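Local coordinates for putative exported protein (PDB 2PFZ) that binds pyroglutamic acid as a periplasmic solute receptor of the DctP family, probably delivering it to a tripartite ATP-independent (TRAP) transporter, at residues A[63-68]-A[142-147]; A[71-76]-A[103-108]; A[81-86]-A[201-206]; A[114-119]-A[205-210]. All blocks are in the same frame, centred on the assembly; numbering follows the deposited sequence.

Contacts 1 and 4 meet the bound pyroglutamic acid, contact 1 through R142 and Y144, contact 4 through W119 and P206. Their centres lie about 12 Å apart, and strands 61-65 and 207-213 are neighbours in one antiparallel sheet, where I64 O and A209 N stand 2.8 Å apart. Contact 3 runs on into contact 4 through L205 and P206; its W204 reaches contact 1, with NE1 2.9 Å from Y144 OH, and the W204 side chain lies about 6 Å from the ligand. Contact 2 is more peripheral: the side chain of Y76 is about 14 Å from the ligand, yet Y76 packs against L66 and T67 of contact 1.

Contact 1: residues A[63-68]-A[142-147]; sequences EILLTN and RAYSPV. With PCA (pyroglutamic acid), chain B.
N68 and Y144 are joined by the one hydrogen bond between 63-68 and 142-147: N68 ND2 donates to Y144 O over 2.9 Å, in the carbonyl plane and on a lone pair, although the N-H...O angle is only 135° and the oxygen sits 22° out of the amide plane. Apolar contact comes from L65, whose CD2 reaches Y144 CD2 at 3.6 Å; the two side chains cross at about a right angle. Beyond them T67 CB rests 3.7 Å from V147 CG1, and T67 O lies 3.5 Å from P146 CD. Here a 3-10 turn leaving strand 61-65 meets the start of helix 146-155, where S145 is the N-cap, its OG accepting weakly from V147 N and also from T148 N. Two hydrogen bonds grip the ligand carboxylate, as the arginine of DctP receptors does: R142 NH1 donates to PCA OXT at 2.9 Å and R142 NH2 to PCA O at 2.8 Å. Y144 CB covers one guanidinium face near its rim. Y144 CG stands between its backbone N and carbonyl carbon (chi1 65°). The ligand stacks on one face of the ring, PCA CB 3.8 Å above its centre, while Y144 OH bonds W204 NE1.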
loop_
_atom_site.group_PDB
_atom_site.type_symbol
_atom_site.label_atom_id
_atom_site.label_comp_id
_atom_site.label_asym_id
_atom_site.label_seq_id
_atom_site.Cartn_x
_atom_site.Cartn_y
_atom_site.Cartn_z
ATOM N N GLU A 63 2.198 -10.313 4.265
ATOM C CA GLU A 63 2.083 -8.883 3.970
ATOM C C GLU A 63 0.988 -8.628 2.924
ATOM O O GLU A 63 0.982 -9.248 1.829
ATOM C CB GLU A 63 3.415 -8.336 3.459
ATOM C CG GLU A 63 3.370 -6.815 3.360
ATOM C CD GLU A 63 4.297 -6.239 2.340
ATOM O OE1 GLU A 63 4.437 -6.808 1.216
ATOM O OE2 GLU A 63 4.851 -5.171 2.667
ATOM N N ILE A 64 0.058 -7.736 3.258
ATOM C CA ILE A 64 -0.999 -7.349 2.332
ATOM C C ILE A 64 -0.951 -5.835 2.065
ATOM O O ILE A 64 -0.286 -5.101 2.794
ATOM C CB ILE A 64 -2.430 -7.691 2.853
ATOM C CG1 ILE A 64 -2.720 -6.995 4.194
ATOM C CG2 ILE A 64 -2.693 -9.230 2.913
ATOM C CD1 ILE A 64 -4.191 -6.697 4.403
ATOM N N LEU A 65 -1.641 -5.404 1.010
ATOM C CA LEU A 65 -1.916 -3.998 0.737
ATOM C C LEU A 65 -3.336 -3.804 1.217
ATOM O O LEU A 65 -4.256 -4.457 0.693
ATOM C CB LEU A 65 -1.890 -3.737 -0.768
ATOM C CG LEU A 65 -2.292 -2.329 -1.211
ATOM C CD1 LEU A 65 -1.195 -1.371 -0.854
ATOM C CD2 LEU A 65 -2.613 -2.343 -2.724
ATOM N N LEU A 66 -3.534 -2.931 2.199
ATOM C CA LEU A 66 -4.864 -2.832 2.834
ATOM C C LEU A 66 -5.961 -2.591 1.811
ATOM O O LEU A 66 -7.015 -3.226 1.858
ATOM C CB LEU A 66 -4.893 -1.720 3.887
ATOM C CG LEU A 66 -3.982 -1.906 5.102
ATOM C CD1 LEU A 66 -3.893 -0.651 5.950
ATOM C CD2 LEU A 66 -4.467 -3.092 5.915
ATOM N N THR A 67 -5.729 -1.647 0.902
ATOM C CA THR A 67 -6.746 -1.261 -0.077
ATOM C C THR A 67 -7.168 -2.369 -1.060
ATOM O O THR A 67 -8.187 -2.233 -1.714
ATOM C CB THR A 67 -6.392 0.062 -0.841
ATOM O OG1 THR A 67 -5.039 0.025 -1.320
ATOM C CG2 THR A 67 -6.599 1.274 0.062
ATOM N N ASN A 68 -6.390 -3.452 -1.172
ATOM C CA ASN A 68 -6.841 -4.595 -1.971
ATOM C C ASN A 68 -8.124 -5.192 -1.418
ATOM O O ASN A 68 -8.842 -5.924 -2.134
ATOM C CB ASN A 68 -5.785 -5.696 -2.048
ATOM C CG ASN A 68 -4.860 -5.552 -3.233
ATOM O OD1 ASN A 68 -3.714 -6.049 -3.205
ATOM N ND2 ASN A 68 -5.347 -4.910 -4.300
ATOM N N ARG A 142 -3.870 1.331 -15.461
ATOM C CA ARG A 142 -3.583 0.152 -14.655
ATOM C C ARG A 142 -3.987 0.412 -13.199
ATOM O O ARG A 142 -3.439 1.302 -12.528
ATOM C CB ARG A 142 -2.105 -0.215 -14.763
ATOM C CG ARG A 142 -1.640 -1.357 -13.812
ATOM C CD ARG A 142 -0.989 -0.794 -12.522
ATOM N NE ARG A 142 -0.573 -1.839 -11.578
ATOM C CZ ARG A 142 0.152 -1.601 -10.484
ATOM N NH1 ARG A 142 0.577 -0.357 -10.212
ATOM N NH2 ARG A 142 0.466 -2.611 -9.674
ATOM N N ALA A 143 -4.954 -0.364 -12.722
ATOM C CA ALA A 143 -5.343 -0.307 -11.324
ATOM C C ALA A 143 -4.513 -1.335 -10.583
ATOM O O ALA A 143 -4.055 -2.310 -11.170
ATOM C CB ALA A 143 -6.827 -0.610 -11.157
ATOM N N TYR A 144 -4.296 -1.091 -9.293
ATOM C CA TYR A 144 -3.681 -2.085 -8.414
ATOM C C TYR A 144 -4.625 -2.439 -7.257
ATOM O O TYR A 144 -4.276 -3.230 -6.374
ATOM C CB TYR A 144 -2.308 -1.573 -7.919
ATOM C CG TYR A 144 -2.317 -0.333 -7.030
ATOM C CD1 TYR A 144 -1.769 0.876 -7.480
ATOM C CD2 TYR A 144 -2.872 -0.369 -5.740
ATOM C CE1 TYR A 144 -1.770 2.013 -6.667
ATOM C CE2 TYR A 144 -2.879 0.761 -4.910
ATOM C CZ TYR A 144 -2.312 1.956 -5.389
ATOM O OH TYR A 144 -2.282 3.081 -4.598
ATOM N N SER A 145 -5.840 -1.897 -7.272
ATOM C CA SER A 145 -6.783 -2.141 -6.189
ATOM C C SER A 145 -8.182 -1.774 -6.663
ATOM O O SER A 145 -8.312 -1.029 -7.645
ATOM C CB SER A 145 -6.423 -1.250 -5.008
ATOM O OG SER A 145 -6.743 0.105 -5.288
ATOM N N PRO A 146 -9.234 -2.248 -5.953
ATOM C CA PRO A 146 -10.610 -1.780 -6.248
ATOM C C PRO A 146 -10.740 -0.261 -6.185
ATOM O O PRO A 146 -11.530 0.345 -6.934
ATOM C CB PRO A 146 -11.425 -2.388 -5.110
ATOM C CG PRO A 146 -10.673 -3.665 -4.789
ATOM C CD PRO A 146 -9.232 -3.251 -4.869
ATOM N N VAL A 147 -9.978 0.368 -5.286
ATOM C CA VAL A 147 -10.196 1.791 -5.004
ATOM C C VAL A 147 -9.589 2.611 -6.144
ATOM O O VAL A 147 -10.103 3.633 -6.575
ATOM C CB VAL A 147 -9.638 2.163 -3.586
ATOM C CG1 VAL A 147 -8.193 1.922 -3.539
ATOM C CG2 VAL A 147 -9.954 3.652 -3.208
HETATM N N PCA B . 2.979 0.502 -5.448
HETATM C CA PCA B . 2.071 -0.655 -5.333
HETATM C CB PCA B . 0.862 -0.318 -4.458
HETATM C CG PCA B . 1.026 1.135 -4.055
HETATM C CD PCA B . 2.349 1.525 -4.645
HETATM O OE PCA B . 2.890 2.621 -4.434
HETATM C C PCA B . 1.558 -0.947 -6.725
HETATM O O PCA B . 1.039 -2.033 -7.014
HETATM O OXT PCA B . 1.668 -0.064 -7.591
#

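Contact 2: residues A[71-76]-A[103-108]; sequences NEDPVY and EKKLAS
D73 and K105 reach toward each other tip to tip, and D73 OD2 pairs with K105 NZ in a salt bridge whose hydrogen bond is weak, at 3.4 Å. The carboxylate is shared: its other oxygen, OD1, takes the backbone N-H of V75 at 2.9 Å through its anti lone pair, nearly straight at 171°. That bond makes an Asx turn and fixes the acid at the head of the turn 73-76, closed by Y76 N to D73 O. On the helix side, S108 OG donates to K105 O over 2.6 Å, supplying a partner for a carbonyl near the end of helix 88-107. Outside the pair, V75 O accepts from Q98 NE2 of that same helix and P74 O from W283 NE1. The lysine chain bends at chi2 (75°), bringing K105 CD to 3.5 Å from D73 OD2. K105 CG packs 4.2 Å from both V75 CG1 and Y76 CE2. Y76 OH lies against L106 CD2 at 3.4 Å, while V75 CG1 covers one face of the tyrosine ring toward its rim. The loop thus meets helix 88-107 through a mix of long apolar and polar-to-carbon contacts; the long ion pair probably adds only a modest electrostatic attraction, with the firmer bonds shaping each segment internally.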
loop_
_atom_site.group_PDB
_atom_site.type_symbol
_atom_site.label_atom_id
_atom_site.label_comp_id
_atom_site.label_asym_id
_atom_site.label_seq_id
_atom_site.Cartn_x
_atom_site.Cartn_y
_atom_site.Cartn_z
ATOM N N ASN A 71 -13.323 -3.921 -0.889
ATOM C CA ASN A 71 -14.665 -4.465 -1.134
ATOM C C ASN A 71 -15.159 -5.386 -0.018
ATOM O O ASN A 71 -16.349 -5.682 0.065
ATOM C CB ASN A 71 -14.768 -5.113 -2.520
ATOM C CG ASN A 71 -14.709 -4.076 -3.646
ATOM O OD1 ASN A 71 -14.337 -4.384 -4.772
ATOM N ND2 ASN A 71 -15.073 -2.843 -3.332
ATOM N N GLU A 72 -14.256 -5.817 0.856
ATOM C CA GLU A 72 -14.653 -6.732 1.924
ATOM C C GLU A 72 -15.200 -5.955 3.121
ATOM O O GLU A 72 -16.161 -6.376 3.758
ATOM C CB GLU A 72 -13.479 -7.597 2.356
ATOM C CG GLU A 72 -13.036 -8.687 1.377
ATOM C CD GLU A 72 -11.920 -9.498 1.974
ATOM O OE1 GLU A 72 -11.743 -9.389 3.207
ATOM O OE2 GLU A 72 -11.235 -10.240 1.239
ATOM N N ASP A 73 -14.585 -4.817 3.415
ATOM C CA ASP A 73 -14.991 -3.981 4.542
ATOM C C ASP A 73 -14.441 -2.573 4.344
ATOM O O ASP A 73 -13.277 -2.441 3.981
ATOM C CB ASP A 73 -14.434 -4.564 5.847
ATOM C CG ASP A 73 -14.988 -3.865 7.078
ATOM O OD1 ASP A 73 -14.530 -2.749 7.377
ATOM O OD2 ASP A 73 -15.894 -4.430 7.728
ATOM N N PRO A 74 -15.250 -1.524 4.627
ATOM C CA PRO A 74 -14.805 -0.128 4.478
ATOM C C PRO A 74 -13.496 0.231 5.220
ATOM O O PRO A 74 -12.784 1.139 4.786
ATOM C CB PRO A 74 -15.989 0.702 5.023
ATOM C CG PRO A 74 -17.147 -0.209 5.103
ATOM C CD PRO A 74 -16.660 -1.621 5.075
ATOM N N VAL A 75 -13.143 -0.473 6.305
ATOM C CA VAL A 75 -11.937 -0.098 7.046
ATOM C C VAL A 75 -10.701 -0.198 6.156
ATOM O O VAL A 75 -9.752 0.540 6.365
ATOM C CB VAL A 75 -11.713 -0.963 8.335
ATOM C CG1 VAL A 75 -11.302 -2.374 7.966
ATOM C CG2 VAL A 75 -10.638 -0.306 9.266
ATOM N N TYR A 76 -10.749 -1.074 5.151
ATOM C CA TYR A 76 -9.619 -1.340 4.256
ATOM C C TYR A 76 -9.410 -0.258 3.195
ATOM O O TYR A 76 -8.312 -0.129 2.654
ATOM C CB TYR A 76 -9.801 -2.694 3.567
ATOM C CG TYR A 76 -9.536 -3.817 4.513
ATOM C CD1 TYR A 76 -8.242 -4.007 5.048
ATOM C CD2 TYR A 76 -10.559 -4.671 4.917
ATOM C CE1 TYR A 76 -7.991 -5.029 5.961
ATOM C CE2 TYR A 76 -10.312 -5.717 5.837
ATOM C CZ TYR A 76 -9.030 -5.878 6.351
ATOM O OH TYR A 76 -8.742 -6.892 7.256
ATOM N N GLU A 103 -7.536 -3.440 13.686
ATOM C CA GLU A 103 -7.268 -4.519 14.632
ATOM C C GLU A 103 -8.532 -5.249 15.037
ATOM O O GLU A 103 -8.531 -6.467 15.128
ATOM C CB GLU A 103 -6.561 -3.989 15.873
ATOM C CG GLU A 103 -5.172 -3.469 15.611
ATOM C CD GLU A 103 -4.426 -3.211 16.878
ATOM O OE1 GLU A 103 -4.422 -2.057 17.338
ATOM O OE2 GLU A 103 -3.870 -4.170 17.438
ATOM N N LYS A 104 -9.602 -4.505 15.315
ATOM C CA LYS A 104 -10.897 -5.109 15.625
ATOM C C LYS A 104 -11.393 -6.010 14.481
ATOM O O LYS A 104 -11.729 -7.186 14.707
ATOM C CB LYS A 104 -11.929 -4.034 16.001
ATOM C CG LYS A 104 -13.365 -4.553 16.175
ATOM C CD LYS A 104 -14.321 -3.450 16.530
ATOM C CE LYS A 104 -15.729 -3.953 16.856
ATOM N NZ LYS A 104 -16.689 -2.783 16.978
ATOM N N LYS A 105 -11.407 -5.473 13.257
ATOM C CA LYS A 105 -11.848 -6.249 12.101
ATOM C C LYS A 105 -10.993 -7.491 11.905
ATOM O O LYS A 105 -11.521 -8.574 11.685
ATOM C CB LYS A 105 -11.855 -5.384 10.827
ATOM C CG LYS A 105 -12.201 -6.153 9.535
ATOM C CD LYS A 105 -13.696 -6.457 9.473
ATOM C CE LYS A 105 -14.017 -7.412 8.326
ATOM N NZ LYS A 105 -15.446 -7.773 8.443
ATOM N N LEU A 106 -9.674 -7.336 12.005
ATOM C CA LEU A 106 -8.784 -8.477 11.845
ATOM C C LEU A 106 -9.027 -9.516 12.938
ATOM O O LEU A 106 -9.019 -10.730 12.666
ATOM C CB LEU A 106 -7.321 -8.034 11.847
ATOM C CG LEU A 106 -6.777 -7.398 10.552
ATOM C CD1 LEU A 106 -5.450 -6.719 10.856
ATOM C CD2 LEU A 106 -6.630 -8.414 9.419
ATOM N N ALA A 107 -9.244 -9.042 14.162
ATOM C CA ALA A 107 -9.542 -9.955 15.283
ATOM C C ALA A 107 -10.784 -10.822 15.073
ATOM O O ALA A 107 -10.766 -12.010 15.456
ATOM C CB ALA A 107 -9.613 -9.221 16.597
ATOM N N SER A 108 -11.830 -10.252 14.461
ATOM C CA SER A 108 -13.077 -10.973 14.117
ATOM C C SER A 108 -12.864 -12.143 13.154
ATOM O O SER A 108 -13.748 -12.997 12.998
ATOM C CB SER A 108 -14.124 -10.017 13.529
ATOM O OG SER A 108 -13.807 -9.697 12.180
#

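Contact 3: residues A[81-86]-A[201-206]; sequences LPFLAT and TEAWLP
The F83 ring overlaps A203, with A203 CA over one face and A203 CB 3.7 Å from F83 CE2. CG anti to the carbonyl carbon (chi1 -71°) starts the ring on this course, and its far end, CZ, comes 3.6 Å from T201 O. The backbones are also tied directly: F83 N donates to A203 O at 2.9 Å, in the carbonyl plane and fairly straight at 161°. P82 CA-H adds a weaker contact to the same oxygen, and P82 CB lies obliquely to the W204 indole at 4.2 Å from CE3. T86 CB presses on E202 O at 3.2 Å, and L205 CD1 packs at 3.8 Å from A85 O.

Neither segment has regular secondary structure. Three waters also bridge the two loops. Water 1 accepts from L84 N and is within hydrogen-bonding distance of L81 O and A203 O; water 2 accepts from L205 N and donates to A85 O; water 3 donates to both T86 O and E202 OE1. Q122 receives T201 OG1 on its carbonyl. The join between the loop before helix 88-107 and the one leading into strand 207-213 therefore rests on one direct backbone hydrogen bond, with waters linking further backbone groups and the E202 carboxylate. W204, packed here against L81 and P82, is a second-shell residue that probably helps position ligand-pocket Y144.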
loop_
_atom_site.group_PDB
_atom_site.type_symbol
_atom_site.label_atom_id
_atom_site.label_comp_id
_atom_site.label_asym_id
_atom_site.label_seq_id
_atom_site.Cartn_x
_atom_site.Cartn_y
_atom_site.Cartn_z
ATOM N N LEU A 81 -8.335 6.648 -0.098
ATOM C CA LEU A 81 -9.211 7.773 -0.499
ATOM C C LEU A 81 -8.324 8.953 -0.888
ATOM O O LEU A 81 -7.440 9.294 -0.108
ATOM C CB LEU A 81 -10.113 8.177 0.674
ATOM C CG LEU A 81 -11.131 7.120 1.108
ATOM C CD1 LEU A 81 -11.908 7.634 2.346
ATOM C CD2 LEU A 81 -12.088 6.747 -0.034
ATOM N N PRO A 82 -8.513 9.546 -2.096
ATOM C CA PRO A 82 -7.630 10.682 -2.483
ATOM C C PRO A 82 -7.898 11.989 -1.742
ATOM O O PRO A 82 -9.024 12.285 -1.318
ATOM C CB PRO A 82 -7.889 10.881 -3.994
ATOM C CG PRO A 82 -9.094 10.138 -4.311
ATOM C CD PRO A 82 -9.454 9.173 -3.171
ATOM N N PHE A 83 -6.832 12.748 -1.562
ATOM C CA PHE A 83 -6.903 14.073 -0.957
ATOM C C PHE A 83 -7.567 14.157 0.417
ATOM O O PHE A 83 -8.336 15.064 0.709
ATOM C CB PHE A 83 -7.405 15.090 -2.006
ATOM C CG PHE A 83 -6.362 15.332 -3.052
ATOM C CD1 PHE A 83 -5.356 16.264 -2.809
ATOM C CD2 PHE A 83 -6.297 14.554 -4.194
ATOM C CE1 PHE A 83 -4.336 16.455 -3.709
ATOM C CE2 PHE A 83 -5.240 14.768 -5.125
ATOM C CZ PHE A 83 -4.286 15.727 -4.846
ATOM N N LEU A 84 -7.232 13.169 1.240
ATOM C CA LEU A 84 -7.628 13.104 2.632
ATOM C C LEU A 84 -6.374 13.210 3.505
ATOM O O LEU A 84 -6.387 13.948 4.491
ATOM C CB LEU A 84 -8.367 11.787 2.909
ATOM C CG LEU A 84 -8.788 11.553 4.354
ATOM C CD1 LEU A 84 -9.747 12.620 4.844
ATOM C CD2 LEU A 84 -9.390 10.168 4.422
ATOM N N ALA A 85 -5.299 12.485 3.140
ATOM C CA ALA A 85 -4.049 12.529 3.876
ATOM C C ALA A 85 -2.955 12.459 2.832
ATOM O O ALA A 85 -2.703 11.405 2.234
ATOM C CB ALA A 85 -3.935 11.357 4.908
ATOM N N THR A 86 -2.321 13.602 2.586
ATOM C CA THR A 86 -1.496 13.764 1.394
ATOM C C THR A 86 -0.026 14.012 1.763
ATOM O O THR A 86 0.694 14.713 1.065
ATOM C CB THR A 86 -2.028 14.956 0.557
ATOM O OG1 THR A 86 -2.091 16.118 1.400
ATOM C CG2 THR A 86 -3.432 14.653 -0.001
ATOM N N THR A 201 1.321 14.052 -7.581
ATOM C CA THR A 201 0.089 14.506 -6.929
ATOM C C THR A 201 0.037 14.245 -5.424
ATOM O O THR A 201 -0.785 14.860 -4.716
ATOM C CB THR A 201 -1.168 13.911 -7.592
ATOM O OG1 THR A 201 -1.078 12.474 -7.637
ATOM C CG2 THR A 201 -1.289 14.452 -9.027
ATOM N N GLU A 202 0.865 13.306 -4.946
ATOM C CA GLU A 202 0.865 12.943 -3.522
ATOM C C GLU A 202 -0.577 12.772 -3.046
ATOM O O GLU A 202 -0.955 13.209 -1.939
ATOM C CB GLU A 202 1.623 13.989 -2.654
ATOM C CG GLU A 202 3.025 14.330 -3.172
ATOM C CD GLU A 202 3.841 15.152 -2.184
ATOM O OE1 GLU A 202 3.344 16.201 -1.709
ATOM O OE2 GLU A 202 4.983 14.728 -1.886
ATOM N N ALA A 203 -1.371 12.073 -3.857
ATOM C CA ALA A 203 -2.825 12.003 -3.663
ATOM C C ALA A 203 -3.253 11.190 -2.461
ATOM O O ALA A 203 -4.268 11.501 -1.819
ATOM C CB ALA A 203 -3.540 11.515 -4.967
ATOM N N TRP A 204 -2.477 10.152 -2.150
ATOM C CA TRP A 204 -2.723 9.345 -0.951
ATOM C C TRP A 204 -1.449 8.573 -0.668
ATOM O O TRP A 204 -0.524 8.592 -1.483
ATOM C CB TRP A 204 -3.950 8.410 -1.118
ATOM C CG TRP A 204 -3.816 7.288 -2.091
ATOM C CD1 TRP A 204 -3.420 5.990 -1.815
ATOM C CD2 TRP A 204 -4.109 7.331 -3.485
ATOM N NE1 TRP A 204 -3.409 5.239 -2.980
ATOM C CE2 TRP A 204 -3.836 6.038 -4.019
ATOM C CE3 TRP A 204 -4.555 8.349 -4.353
ATOM C CZ2 TRP A 204 -4.010 5.733 -5.377
ATOM C CZ3 TRP A 204 -4.731 8.043 -5.718
ATOM C CH2 TRP A 204 -4.446 6.742 -6.218
ATOM N N LEU A 205 -1.406 7.892 0.475
ATOM C CA LEU A 205 -0.286 7.046 0.826
ATOM C C LEU A 205 -0.862 5.705 1.304
ATOM O O LEU A 205 -1.209 5.548 2.472
ATOM C CB LEU A 205 0.641 7.663 1.895
ATOM C CG LEU A 205 1.574 8.850 1.564
ATOM C CD1 LEU A 205 0.762 10.142 1.492
ATOM C CD2 LEU A 205 2.696 9.015 2.599
ATOM N N PRO A 206 -0.923 4.730 0.400
ATOM C CA PRO A 206 -1.587 3.496 0.789
ATOM C C PRO A 206 -0.622 2.669 1.630
ATOM O O PRO A 206 0.582 2.694 1.388
ATOM C CB PRO A 206 -1.842 2.810 -0.559
ATOM C CG PRO A 206 -0.721 3.259 -1.441
ATOM C CD PRO A 206 -0.278 4.630 -0.922
HETATM O O HOH W 1 -5.513 10.861 0.682
HETATM O O HOH W 2 -3.584 8.716 2.342
HETATM O O HOH W 3 1.015 17.063 -0.951
#

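Contact 4: residues A[114-119]-A[205-210]. With PCA (pyroglutamic acid), chain B.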
loop_
_atom_site.group_PDB
_atom_site.type_symbol
_atom_site.label_atom_id
_atom_site.label_comp_id
_atom_site.label_asym_id
_atom_site.label_seq_id
_atom_site.Cartn_x
_atom_site.Cartn_y
_atom_site.Cartn_z
ATOM N N LEU A 114 0.441 -6.843 12.918
ATOM C CA LEU A 114 1.777 -6.754 13.498
ATOM C C LEU A 114 2.375 -5.366 13.296
ATOM O O LEU A 114 2.814 -4.735 14.242
ATOM C CB LEU A 114 2.701 -7.873 12.990
ATOM C CG LEU A 114 4.070 -7.914 13.695
ATOM C CD1 LEU A 114 3.914 -8.327 15.162
ATOM C CD2 LEU A 114 5.010 -8.836 13.011
ATOM N N TYR A 115 2.412 -4.904 12.061
ATOM C CA TYR A 115 2.818 -3.538 11.776
ATOM C C TYR A 115 2.312 -3.119 10.405
ATOM O O TYR A 115 1.917 -3.964 9.618
ATOM C CB TYR A 115 4.312 -3.385 11.890
ATOM C CG TYR A 115 5.146 -4.010 10.799
ATOM C CD1 TYR A 115 5.646 -5.315 10.931
ATOM C CD2 TYR A 115 5.494 -3.277 9.646
ATOM C CE1 TYR A 115 6.459 -5.871 9.953
ATOM C CE2 TYR A 115 6.324 -3.832 8.661
ATOM C CZ TYR A 115 6.790 -5.133 8.827
ATOM O OH TYR A 115 7.603 -5.701 7.862
ATOM N N SER A 116 2.285 -1.811 10.155
ATOM C CA SER A 116 1.767 -1.287 8.892
ATOM C C SER A 116 2.667 -0.143 8.432
ATOM O O SER A 116 3.054 0.699 9.257
ATOM C CB SER A 116 0.328 -0.785 9.071
ATOM O OG SER A 116 -0.273 -0.349 7.835
ATOM N N VAL A 117 3.052 -0.147 7.149
ATOM C CA VAL A 117 3.858 0.950 6.641
ATOM C C VAL A 117 3.343 1.546 5.346
ATOM O O VAL A 117 2.834 0.843 4.498
ATOM C CB VAL A 117 5.427 0.750 6.676
ATOM C CG1 VAL A 117 5.923 -0.567 7.364
ATOM C CG2 VAL A 117 6.132 1.097 5.378
ATOM N N ALA A 118 3.461 2.863 5.240
ATOM C CA ALA A 118 2.950 3.574 4.073
ATOM C C ALA A 118 3.907 3.463 2.901
ATOM O O ALA A 118 5.108 3.631 3.062
ATOM C CB ALA A 118 2.728 5.053 4.405
ATOM N N TRP A 119 3.346 3.183 1.728
ATOM C CA TRP A 119 4.022 3.407 0.451
ATOM C C TRP A 119 4.190 4.928 0.295
ATOM O O TRP A 119 3.491 5.701 0.952
ATOM C CB TRP A 119 3.133 2.912 -0.699
ATOM C CG TRP A 119 3.089 1.415 -0.912
ATOM C CD1 TRP A 119 2.230 0.528 -0.335
ATOM C CD2 TRP A 119 3.898 0.673 -1.809
ATOM N NE1 TRP A 119 2.452 -0.743 -0.816
ATOM C CE2 TRP A 119 3.494 -0.687 -1.714
ATOM C CE3 TRP A 119 4.952 1.007 -2.662
ATOM C CZ2 TRP A 119 4.088 -1.693 -2.465
ATOM C CZ3 TRP A 119 5.549 0.003 -3.404
ATOM C CH2 TRP A 119 5.107 -1.331 -3.310
ATOM N N LEU A 205 -1.406 7.892 0.475
ATOM C CA LEU A 205 -0.286 7.046 0.826
ATOM C C LEU A 205 -0.862 5.705 1.304
ATOM O O LEU A 205 -1.209 5.548 2.472
ATOM C CB LEU A 205 0.641 7.663 1.895
ATOM C CG LEU A 205 1.574 8.850 1.564
ATOM C CD1 LEU A 205 0.762 10.142 1.492
ATOM C CD2 LEU A 205 2.696 9.015 2.599
ATOM N N PRO A 206 -0.923 4.730 0.400
ATOM C CA PRO A 206 -1.587 3.496 0.789
ATOM C C PRO A 206 -0.622 2.669 1.630
ATOM O O PRO A 206 0.582 2.694 1.388
ATOM C CB PRO A 206 -1.842 2.810 -0.559
ATOM C CG PRO A 206 -0.721 3.259 -1.441
ATOM C CD PRO A 206 -0.278 4.630 -0.922
ATOM N N LYS A 207 -1.136 1.924 2.603
ATOM C CA LYS A 207 -0.244 1.127 3.466
ATOM C C LYS A 207 -0.284 -0.352 3.130
ATOM O O LYS A 207 -1.320 -0.874 2.719
ATOM C CB LYS A 207 -0.606 1.314 4.946
ATOM C CG LYS A 207 -0.533 2.784 5.447
ATOM C CD LYS A 207 -0.716 2.911 6.987
ATOM C CE LYS A 207 -2.080 2.401 7.427
ATOM N NZ LYS A 207 -3.190 3.080 6.679
ATOM N N ASN A 208 0.854 -1.010 3.310
ATOM C CA ASN A 208 0.884 -2.468 3.513
ATOM C C ASN A 208 0.724 -2.777 4.989
ATOM O O ASN A 208 0.953 -1.905 5.836
ATOM C CB ASN A 208 2.188 -3.051 2.963
ATOM C CG ASN A 208 2.223 -3.043 1.453
ATOM O OD1 ASN A 208 1.238 -2.687 0.801
ATOM N ND2 ASN A 208 3.355 -3.426 0.881
ATOM N N ALA A 209 0.338 -4.010 5.304
ATOM C CA ALA A 209 0.216 -4.440 6.678
ATOM C C ALA A 209 0.738 -5.853 6.750
ATOM O O ALA A 209 0.462 -6.687 5.873
ATOM C CB ALA A 209 -1.249 -4.423 7.138
ATOM N N VAL A 210 1.475 -6.126 7.818
ATOM C CA VAL A 210 1.906 -7.493 8.075
ATOM C C VAL A 210 0.941 -8.068 9.112
ATOM O O VAL A 210 0.814 -7.531 10.218
ATOM C CB VAL A 210 3.357 -7.534 8.549
ATOM C CG1 VAL A 210 3.733 -8.955 9.019
ATOM C CG2 VAL A 210 4.276 -7.069 7.407
HETATM N N PCA B . 2.979 0.502 -5.448
HETATM C CA PCA B . 2.071 -0.655 -5.333
HETATM C CB PCA B . 0.862 -0.318 -4.458
HETATM C CG PCA B . 1.026 1.135 -4.055
HETATM C CD PCA B . 2.349 1.525 -4.645
HETATM O OE PCA B . 2.890 2.621 -4.434
HETATM C C PCA B . 1.558 -0.947 -6.725
HETATM O O PCA B . 1.039 -2.033 -7.014
HETATM O OXT PCA B . 1.668 -0.064 -7.591
HETATM O O HOH W 4 3.450 -3.325 6.681
#
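W119 and N208 cross obliquely, with indole and amide planes 86° apart, and W119 NE1 donates to N208 OD1 at 2.8 Å. The oxygen is near the indole plane, but the donor stands well above the amide carbonyl plane. One indole face meets pyroglutamic acid, whose CD lies 3.3 Å above it, offset toward the rim. P206 flanks the same ligand, its CG 3.8 Å from PCA CG and its CD against W119 CB. At the other end V210 CG2 makes a CH-pi contact with Y115, 3.9 Å from the ring centroid and 28° off its normal, while L114 lies beside V210, pointing the same way. On the sheet face of S116 and A118, S116 OG, anti to its own backbone N, donates to N208 O at 2.8 Å; V117 N reaches that oxygen from the opposite side of its plane. K207 packs its chain on S116 OG and sends NZ to D79. W119 O is buried without a partner. The strands run antiparallel, and L114 with Y115 opposite V210 forms a classic beta bulge. This end of the two strands, at W119 and P206, lines part of the pyroglutamic acid pocket of a DctP-type solute receptor.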